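Local coordinates for tryptophan halogenase (PDB 2PYX), which probably acts as a flavin-dependent monooxygenase of the tryptophan halogenase family, binding FAD to support halogenation of tryptophan or a related substrate, at residues S143-I157 with R500-L514. Sequence-based numbering, arbitrary orientation. Where two conformers were deposited one is given.
Sequences SQQVLTQLGLAPKSI and RTQALSKNLPTNREL
Leu147 and Leu508 both hold CG opposite the carbonyl carbon (chi1 -59° and -72°), which lets their CD1 methyls meet, 3.9 Å between Leu147 CD1 and Leu508 CD1. The other branch, Leu147 CD2, presses on the backbone of Ser505, 3.4 Å from its CA, while the side chains of Leu147 and Leu504 cross at about a right angle. A turn before Ser505, Thr501 CG2 lies 3.7 Å from Val146 CB, and Thr501 OG1 hydrogen-bonds back to Asn497 O. These contacts lie between helix 144-149 and the 500-507 end of helix 484-507, segments whose axes run nearly parallel (19°) and come within 9.5 Å.

Beyond the helices the backbones themselves join. A Schellman motif at Gly151 ends the first helix, and a single bridge pairs Leu152 with Thr510: Ala153 N gives Pro509 O a nearly straight 2.8 Å hydrogen bond, beside a weak one from Asn511 N to Gly151 O. Thr510 and Glu513 close a capping box on the next helix. Leu508 CD1 lies 3.4 Å from Ala153 O, and its CD2 reaches the Lys155 carbonyl; an alanine here would probably open a gap between Leu147 and the 153-155 backbone. Leu514 CD2 packs 3.5 Å from Ala153 CB and also touches Lys155 O, a buried oxygen with no partner in the model.

The contact thus fastens the end of long helix 484-507 and the start of helix 511-520 to helix 144-149 and its following loop, with Pro154 and Leu514 both resting on Phe88 of strand 87-95, the residue before Lys89, the predicted active-site lysine, whose side chain is about 8 Å from that of Pro154.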
ATOM      1  N   SER A 143     -20.277  -5.788  -3.543  1.00 14.79           N
ATOM      2  CA  SER A 143     -20.684  -6.924  -2.708  1.00 13.06           C
ATOM      3  C   SER A 143     -19.783  -7.086  -1.491  1.00 15.53           C
ATOM      4  O   SER A 143     -20.140  -7.746  -0.524  1.00 14.82           O
ATOM      5  CB  SER A 143     -20.718  -8.231  -3.525  1.00 16.33           C
ATOM      6  OG  SER A 143     -19.436  -8.567  -4.015  1.00 18.81           O
ATOM      7  N   GLN A 144     -18.609  -6.454  -1.498  1.00 17.25           N
ATOM      8  CA  GLN A 144     -17.631  -6.694  -0.431  1.00 16.98           C
ATOM      9  C   GLN A 144     -18.021  -6.198   0.934  1.00 18.68           C
ATOM     10  O   GLN A 144     -17.536  -6.698   1.948  1.00 19.85           O
ATOM     11  CB  GLN A 144     -16.279  -6.069  -0.804  1.00 17.51           C
ATOM     12  CG  GLN A 144     -15.480  -6.989  -1.626  1.00 16.99           C
ATOM     13  CD  GLN A 144     -14.118  -6.459  -2.050  1.00 14.84           C
ATOM     14  OE1 GLN A 144     -13.981  -5.283  -2.315  1.00 14.41           O
ATOM     15  NE2 GLN A 144     -13.134  -7.361  -2.189  1.00 13.31           N
ATOM     16  N   GLN A 145     -18.861  -5.178   1.010  1.00 18.87           N
ATOM     17  CA  GLN A 145     -19.270  -4.685   2.329  1.00 19.58           C
ATOM     18  C   GLN A 145     -19.950  -5.815   3.083  1.00 19.61           C
ATOM     19  O   GLN A 145     -19.510  -6.202   4.166  1.00 22.74           O
ATOM     20  CB  GLN A 145     -20.169  -3.452   2.244  1.00 20.44           C
ATOM     21  CG  GLN A 145     -20.753  -2.924   3.559  1.00 25.61           C
ATOM     22  CD  GLN A 145     -19.683  -2.604   4.623  1.00 27.78           C
ATOM     23  OE1 GLN A 145     -18.787  -3.414   4.891  1.00 38.15           O
ATOM     24  NE2 GLN A 145     -19.776  -1.432   5.216  1.00 40.49           N
ATOM     25  N   VAL A 146     -20.964  -6.397   2.451  1.00 19.11           N
ATOM     26  CA  VAL A 146     -21.714  -7.495   3.041  1.00 17.66           C
ATOM     27  C   VAL A 146     -20.832  -8.733   3.245  1.00 15.98           C
ATOM     28  O   VAL A 146     -20.872  -9.335   4.307  1.00 17.37           O
ATOM     29  CB  VAL A 146     -22.969  -7.825   2.185  1.00 18.34           C
ATOM     30  CG1 VAL A 146     -23.596  -9.116   2.655  1.00 20.57           C
ATOM     31  CG2 VAL A 146     -23.969  -6.668   2.252  1.00 21.81           C
ATOM     32  N   LEU A 147     -20.015  -9.086   2.250  1.00 14.65           N
ATOM     33  CA  LEU A 147     -19.240 -10.306   2.317  1.00 13.53           C
ATOM     34  C   LEU A 147     -18.136 -10.240   3.376  1.00 14.99           C
ATOM     35  O   LEU A 147     -17.891 -11.190   4.097  1.00 13.70           O
ATOM     36  CB  LEU A 147     -18.677 -10.642   0.938  1.00 14.32           C
ATOM     37  CG  LEU A 147     -19.757 -10.835  -0.146  1.00 14.44           C
ATOM     38  CD1 LEU A 147     -19.184 -10.904  -1.549  1.00 15.44           C
ATOM     39  CD2 LEU A 147     -20.572 -12.078   0.113  1.00 18.60           C
ATOM     40  N   THR A 148     -17.465  -9.101   3.480  1.00 15.39           N
ATOM     41  CA  THR A 148     -16.411  -8.953   4.471  1.00 14.03           C
ATOM     42  C   THR A 148     -16.997  -8.879   5.887  1.00 14.90           C
ATOM     43  O   THR A 148     -16.369  -9.344   6.828  1.00 16.31           O
ATOM     44  CB  THR A 148     -15.481  -7.750   4.162  1.00 14.48           C
ATOM     45  OG1 THR A 148     -16.246  -6.553   4.137  1.00 14.34           O
ATOM     46  CG2 THR A 148     -14.778  -7.951   2.841  1.00 13.69           C
ATOM     47  N   GLN A 149     -18.195  -8.298   6.027  1.00 16.93           N
ATOM     48  CA  GLN A 149     -18.871  -8.299   7.336  1.00 20.68           C
ATOM     49  C   GLN A 149     -19.092  -9.739   7.816  1.00 21.13           C
ATOM     50  O   GLN A 149     -19.036 -10.044   9.019  1.00 20.78           O
ATOM     51  CB  GLN A 149     -20.189  -7.545   7.241  1.00 20.96           C
ATOM     52  CG  GLN A 149     -19.990  -6.030   7.209  1.00 28.60           C
ATOM     53  CD  GLN A 149     -21.270  -5.242   6.904  1.00 30.43           C
ATOM     54  OE1 GLN A 149     -21.359  -4.055   7.233  1.00 44.09           O
ATOM     55  NE2 GLN A 149     -22.262  -5.896   6.286  1.00 44.16           N
ATOM     56  N   LEU A 150     -19.341 -10.619   6.861  1.00 19.21           N
ATOM     57  CA  LEU A 150     -19.529 -12.054   7.124  1.00 20.01           C
ATOM     58  C   LEU A 150     -18.238 -12.861   7.249  1.00 19.07           C
ATOM     59  O   LEU A 150     -18.283 -14.082   7.402  1.00 20.70           O
ATOM     60  CB  LEU A 150     -20.354 -12.632   6.000  1.00 19.65           C
ATOM     61  CG  LEU A 150     -21.806 -12.182   5.952  1.00 21.68           C
ATOM     62  CD1 LEU A 150     -22.432 -12.628   4.674  1.00 20.22           C
ATOM     63  CD2 LEU A 150     -22.582 -12.753   7.151  1.00 25.89           C
ATOM     64  N   GLY A 151     -17.082 -12.202   7.147  1.00 17.27           N
ATOM     65  CA  GLY A 151     -15.795 -12.854   7.254  1.00 15.71           C
ATOM     66  C   GLY A 151     -15.444 -13.750   6.089  1.00 12.08           C
ATOM     67  O   GLY A 151     -14.630 -14.682   6.239  1.00 14.03           O
ATOM     68  N   LEU A 152     -15.991 -13.445   4.925  1.00 13.85           N
ATOM     69  CA  LEU A 152     -15.774 -14.304   3.784  1.00 13.59           C
ATOM     70  C   LEU A 152     -14.572 -13.920   2.911  1.00 13.69           C
ATOM     71  O   LEU A 152     -14.156 -12.745   2.875  1.00 13.86           O
ATOM     72  CB  LEU A 152     -17.026 -14.383   2.937  1.00 12.65           C
ATOM     73  CG  LEU A 152     -18.337 -14.772   3.663  1.00 14.42           C
ATOM     74  CD1 LEU A 152     -19.502 -14.730   2.706  1.00 15.60           C
ATOM     75  CD2 LEU A 152     -18.179 -16.168   4.268  1.00 17.46           C
ATOM     76  N   ALA A 153     -14.059 -14.912   2.201  1.00 12.87           N
ATOM     77  CA  ALA A 153     -12.887 -14.759   1.366  1.00 11.37           C
ATOM     78  C   ALA A 153     -13.247 -14.098   0.013  1.00 11.35           C
ATOM     79  O   ALA A 153     -14.420 -13.905  -0.294  1.00 12.50           O
ATOM     80  CB  ALA A 153     -12.256 -16.088   1.148  1.00 11.90           C
ATOM     81  N   PRO A 154     -12.230 -13.703  -0.779  1.00 11.18           N
ATOM     82  CA  PRO A 154     -12.485 -13.128  -2.113  1.00 10.91           C
ATOM     83  C   PRO A 154     -12.571 -14.133  -3.266  1.00 10.11           C
ATOM     84  O   PRO A 154     -12.743 -13.744  -4.417  1.00 12.51           O
ATOM     85  CB  PRO A 154     -11.227 -12.271  -2.352  1.00 11.31           C
ATOM     86  CG  PRO A 154     -10.172 -12.985  -1.604  1.00 12.19           C
ATOM     87  CD  PRO A 154     -10.800 -13.644  -0.433  1.00 11.86           C
ATOM     88  N   LYS A 155     -12.409 -15.412  -2.936  1.00 12.16           N
ATOM     89  CA  LYS A 155     -12.365 -16.461  -3.953  1.00 11.57           C
ATOM     90  C   LYS A 155     -12.647 -17.804  -3.285  1.00 13.14           C
ATOM     91  O   LYS A 155     -12.718 -17.885  -2.085  1.00 12.56           O
ATOM     92  CB  LYS A 155     -10.993 -16.466  -4.667  1.00 12.17           C
ATOM     93  CG  LYS A 155      -9.814 -16.822  -3.747  1.00 11.59           C
ATOM     94  CD  LYS A 155      -8.469 -16.535  -4.384  1.00 13.33           C
ATOM     95  CE  LYS A 155      -8.183 -17.385  -5.610  1.00 13.22           C
ATOM     96  NZ  LYS A 155      -6.837 -17.069  -6.254  1.00 12.41           N
ATOM     97  N   SER A 156     -12.804 -18.841  -4.109  1.00 15.65           N
ATOM     98  CA  SER A 156     -13.064 -20.203  -3.653  0.50 16.82           C
ATOM     99  C   SER A 156     -11.829 -21.055  -3.889  1.00 16.38           C
ATOM    100  O   SER A 156     -10.931 -20.648  -4.629  1.00 16.57           O
ATOM    101  CB  SER A 156     -14.224 -20.788  -4.459  0.50 16.73           C
ATOM    102  OG  SER A 156     -13.889 -20.856  -5.838  0.50 21.31           O
ATOM    103  N   ILE A 157     -11.794 -22.249  -3.298  1.00 15.22           N
ATOM    104  CA  ILE A 157     -10.632 -23.153  -3.462  1.00 15.85           C
ATOM    105  C   ILE A 157     -10.464 -23.614  -4.925  1.00 15.68           C
ATOM    106  O   ILE A 157      -9.346 -23.959  -5.368  1.00 18.03           O
ATOM    107  CB  ILE A 157     -10.706 -24.321  -2.436  1.00 17.88           C
ATOM    108  CG1 ILE A 157      -9.398 -25.115  -2.376  1.00 16.66           C
ATOM    109  CG2 ILE A 157     -11.912 -25.253  -2.740  1.00 19.00           C
ATOM    110  CD1 ILE A 157      -8.152 -24.283  -2.211  1.00 16.70           C
ATOM    111  N   ARG A 500     -25.900 -10.343  -7.069  1.00 17.88           N
ATOM    112  CA  ARG A 500     -24.557 -10.903  -6.992  1.00 17.88           C
ATOM    113  C   ARG A 500     -24.082 -11.043  -5.556  1.00 17.64           C
ATOM    114  O   ARG A 500     -23.451 -12.035  -5.204  1.00 17.42           O
ATOM    115  CB  ARG A 500     -23.577 -10.027  -7.770  1.00 19.11           C
ATOM    116  CG  ARG A 500     -22.188 -10.560  -7.806  1.00 23.73           C
ATOM    117  CD  ARG A 500     -21.415  -9.878  -8.905  1.00 30.56           C
ATOM    118  NE  ARG A 500     -20.026 -10.282  -8.879  1.00 29.06           N
ATOM    119  CZ  ARG A 500     -19.117  -9.794  -8.028  1.00 38.97           C
ATOM    120  NH1 ARG A 500     -19.441  -8.859  -7.124  1.00 34.31           N
ATOM    121  NH2 ARG A 500     -17.878 -10.246  -8.078  1.00 36.06           N
ATOM    122  N   THR A 501     -24.323 -10.019  -4.741  1.00 16.32           N
ATOM    123  CA  THR A 501     -24.000 -10.054  -3.331  1.00 16.03           C
ATOM    124  C   THR A 501     -24.663 -11.260  -2.659  1.00 16.81           C
ATOM    125  O   THR A 501     -24.027 -12.027  -1.920  1.00 16.41           O
ATOM    126  CB  THR A 501     -24.443  -8.751  -2.628  1.00 18.07           C
ATOM    127  OG1 THR A 501     -23.812  -7.632  -3.271  1.00 16.33           O
ATOM    128  CG2 THR A 501     -24.092  -8.780  -1.163  1.00 19.07           C
ATOM    129  N   GLN A 502     -25.952 -11.431  -2.930  1.00 18.70           N
ATOM    130  CA  GLN A 502     -26.685 -12.523  -2.318  1.00 19.93           C
ATOM    131  C   GLN A 502     -26.088 -13.861  -2.750  1.00 19.60           C
ATOM    132  O   GLN A 502     -25.900 -14.745  -1.909  1.00 20.07           O
ATOM    133  CB  GLN A 502     -28.174 -12.416  -2.661  1.00 21.47           C
ATOM    134  CG  GLN A 502     -29.030 -13.518  -2.061  1.00 33.56           C
ATOM    135  CD  GLN A 502     -29.477 -13.224  -0.627  1.00 46.43           C
ATOM    136  OE1 GLN A 502     -28.791 -12.534   0.144  1.00 47.23           O
ATOM    137  NE2 GLN A 502     -30.645 -13.754  -0.267  1.00 53.29           N
ATOM    138  N   ALA A 503     -25.775 -14.005  -4.036  1.00 18.30           N
ATOM    139  CA  ALA A 503     -25.266 -15.290  -4.537  1.00 16.48           C
ATOM    140  C   ALA A 503     -23.920 -15.589  -3.889  1.00 18.28           C
ATOM    141  O   ALA A 503     -23.691 -16.675  -3.360  1.00 19.51           O
ATOM    142  CB  ALA A 503     -25.159 -15.293  -6.041  1.00 20.77           C
ATOM    143  N   LEU A 504     -23.025 -14.606  -3.880  1.00 16.11           N
ATOM    144  CA  LEU A 504     -21.705 -14.819  -3.297  1.00 15.59           C
ATOM    145  C   LEU A 504     -21.776 -15.082  -1.808  1.00 14.12           C
ATOM    146  O   LEU A 504     -20.968 -15.848  -1.269  1.00 14.53           O
ATOM    147  CB  LEU A 504     -20.793 -13.609  -3.566  1.00 14.89           C
ATOM    148  CG  LEU A 504     -20.352 -13.477  -5.012  1.00 16.62           C
ATOM    149  CD1 LEU A 504     -19.643 -12.157  -5.231  1.00 20.24           C
ATOM    150  CD2 LEU A 504     -19.424 -14.596  -5.428  1.00 17.60           C
ATOM    151  N   SER A 505     -22.721 -14.453  -1.114  1.00 15.21           N
ATOM    152  CA  SER A 505     -22.815 -14.606   0.340  1.00 15.57           C
ATOM    153  C   SER A 505     -23.116 -16.048   0.739  1.00 15.18           C
ATOM    154  O   SER A 505     -22.776 -16.486   1.837  1.00 15.84           O
ATOM    155  CB  SER A 505     -23.857 -13.657   0.951  1.00 18.29           C
ATOM    156  OG  SER A 505     -25.184 -14.147   0.756  1.00 21.23           O
ATOM    157  N   LYS A 506     -23.728 -16.771  -0.188  1.00 17.10           N
ATOM    158  CA  LYS A 506     -24.097 -18.166   0.041  1.00 18.81           C
ATOM    159  C   LYS A 506     -23.029 -19.164  -0.386  1.00 19.71           C
ATOM    160  O   LYS A 506     -23.052 -20.323   0.025  1.00 20.98           O
ATOM    161  CB  LYS A 506     -25.427 -18.413  -0.687  1.00 19.90           C
ATOM    162  CG  LYS A 506     -26.511 -17.538  -0.089  1.00 26.64           C
ATOM    163  CD  LYS A 506     -27.839 -17.624  -0.772  1.00 35.32           C
ATOM    164  CE  LYS A 506     -28.861 -16.784  -0.013  1.00 34.47           C
ATOM    165  NZ  LYS A 506     -28.903 -17.069   1.466  1.00 35.69           N
ATOM    166  N   ASN A 507     -22.038 -18.735  -1.155  1.00 16.72           N
ATOM    167  CA  ASN A 507     -21.110 -19.662  -1.755  1.00 18.00           C
ATOM    168  C   ASN A 507     -19.644 -19.524  -1.325  1.00 19.56           C
ATOM    169  O   ASN A 507     -18.890 -20.496  -1.347  1.00 21.01           O
ATOM    170  CB  ASN A 507     -21.341 -19.587  -3.241  1.00 18.37           C
ATOM    171  CG  ASN A 507     -22.675 -20.242  -3.626  1.00 21.44           C
ATOM    172  OD1 ASN A 507     -22.800 -21.481  -3.541  1.00 23.54           O
ATOM    173  ND2 ASN A 507     -23.692 -19.429  -3.964  1.00 16.69           N
ATOM    174  N   LEU A 508     -19.244 -18.344  -0.863  1.00 16.48           N
ATOM    175  CA  LEU A 508     -17.832 -18.132  -0.519  1.00 16.18           C
ATOM    176  C   LEU A 508     -17.480 -18.688   0.855  1.00 14.82           C
ATOM    177  O   LEU A 508     -18.318 -18.716   1.768  1.00 16.00           O
ATOM    178  CB  LEU A 508     -17.488 -16.630  -0.562  1.00 14.45           C
ATOM    179  CG  LEU A 508     -17.395 -15.962  -1.933  1.00 14.02           C
ATOM    180  CD1 LEU A 508     -17.431 -14.432  -1.805  1.00 18.74           C
ATOM    181  CD2 LEU A 508     -16.166 -16.405  -2.699  1.00 16.45           C
ATOM    182  N   PRO A 509     -16.234 -19.176   1.007  1.00 15.27           N
ATOM    183  CA  PRO A 509     -15.769 -19.680   2.279  1.00 16.60           C
ATOM    184  C   PRO A 509     -15.339 -18.555   3.210  1.00 16.45           C
ATOM    185  O   PRO A 509     -15.039 -17.434   2.741  1.00 14.12           O
ATOM    186  CB  PRO A 509     -14.537 -20.473   1.892  1.00 15.95           C
ATOM    187  CG  PRO A 509     -13.985 -19.750   0.683  1.00 15.60           C
ATOM    188  CD  PRO A 509     -15.196 -19.271  -0.045  1.00 14.67           C
ATOM    189  N   THR A 510     -15.251 -18.853   4.491  1.00 15.25           N
ATOM    190  CA  THR A 510     -14.551 -17.961   5.408  1.00 17.12           C
ATOM    191  C   THR A 510     -13.053 -17.992   5.101  1.00 16.88           C
ATOM    192  O   THR A 510     -12.526 -18.908   4.464  1.00 16.23           O
ATOM    193  CB  THR A 510     -14.735 -18.345   6.863  1.00 18.30           C
ATOM    194  OG1 THR A 510     -14.121 -19.617   7.102  1.00 19.95           O
ATOM    195  CG2 THR A 510     -16.190 -18.371   7.248  1.00 19.32           C
ATOM    196  N   ASN A 511     -12.339 -16.975   5.575  1.00 15.27           N
ATOM    197  CA  ASN A 511     -10.928 -16.931   5.323  1.00 15.83           C
ATOM    198  C   ASN A 511     -10.200 -18.133   5.866  1.00 15.48           C
ATOM    199  O   ASN A 511      -9.412 -18.713   5.149  1.00 16.81           O
ATOM    200  CB  ASN A 511     -10.330 -15.661   5.899  1.00 18.63           C
ATOM    201  CG  ASN A 511     -10.859 -14.430   5.204  1.00 15.00           C
ATOM    202  OD1 ASN A 511     -10.709 -14.293   3.988  1.00 16.45           O
ATOM    203  ND2 ASN A 511     -11.481 -13.545   5.963  1.00 15.40           N
ATOM    204  N   ARG A 512     -10.468 -18.513   7.116  1.00 17.69           N
ATOM    205  CA  ARG A 512      -9.759 -19.646   7.706  1.00 20.10           C
ATOM    206  C   ARG A 512     -10.116 -20.954   6.986  1.00 17.90           C
ATOM    207  O   ARG A 512      -9.225 -21.746   6.696  1.00 19.23           O
ATOM    208  CB  ARG A 512      -9.979 -19.779   9.219  1.00 22.47           C
ATOM    209  CG  ARG A 512      -8.920 -20.721   9.812  1.00 23.91           C
ATOM    210  CD  ARG A 512      -8.854 -20.702  11.308  1.00 32.10           C
ATOM    211  NE  ARG A 512      -8.377 -19.461  11.917  1.00 30.18           N
ATOM    212  CZ  ARG A 512      -7.104 -19.085  12.030  1.00 25.18           C
ATOM    213  NH1 ARG A 512      -6.119 -19.765  11.458  1.00 29.66           N
ATOM    214  NH2 ARG A 512      -6.819 -17.958  12.666  1.00 29.49           N
ATOM    215  N   GLU A 513     -11.386 -21.178   6.684  1.00 17.14           N
ATOM    216  CA  GLU A 513     -11.733 -22.429   5.992  1.00 20.10           C
ATOM    217  C   GLU A 513     -11.031 -22.533   4.625  1.00 19.44           C
ATOM    218  O   GLU A 513     -10.553 -23.608   4.255  1.00 19.67           O
ATOM    219  CB  GLU A 513     -13.253 -22.677   5.975  1.00 23.16           C
ATOM    220  CG  GLU A 513     -14.039 -22.414   4.743  1.00 26.96           C
ATOM    221  CD  GLU A 513     -15.540 -22.511   5.007  1.00 28.91           C
ATOM    222  OE1 GLU A 513     -16.037 -23.617   5.372  1.00 36.19           O
ATOM    223  OE2 GLU A 513     -16.239 -21.492   4.837  1.00 23.56           O
ATOM    224  N   LEU A 514     -10.887 -21.398   3.927  1.00 17.25           N
ATOM    225  CA  LEU A 514     -10.196 -21.363   2.646  1.00 15.91           C
ATOM    226  C   LEU A 514      -8.693 -21.597   2.824  1.00 16.18           C
ATOM    227  O   LEU A 514      -8.107 -22.437   2.139  1.00 20.96           O
ATOM    228  CB  LEU A 514     -10.477 -20.036   1.908  1.00 16.62           C
ATOM    229  CG  LEU A 514      -9.730 -19.859   0.600  1.00 13.49           C
ATOM    230  CD1 LEU A 514     -10.005 -21.058  -0.353  1.00 14.55           C
ATOM    231  CD2 LEU A 514     -10.058 -18.526  -0.091  1.00 15.68           C
TER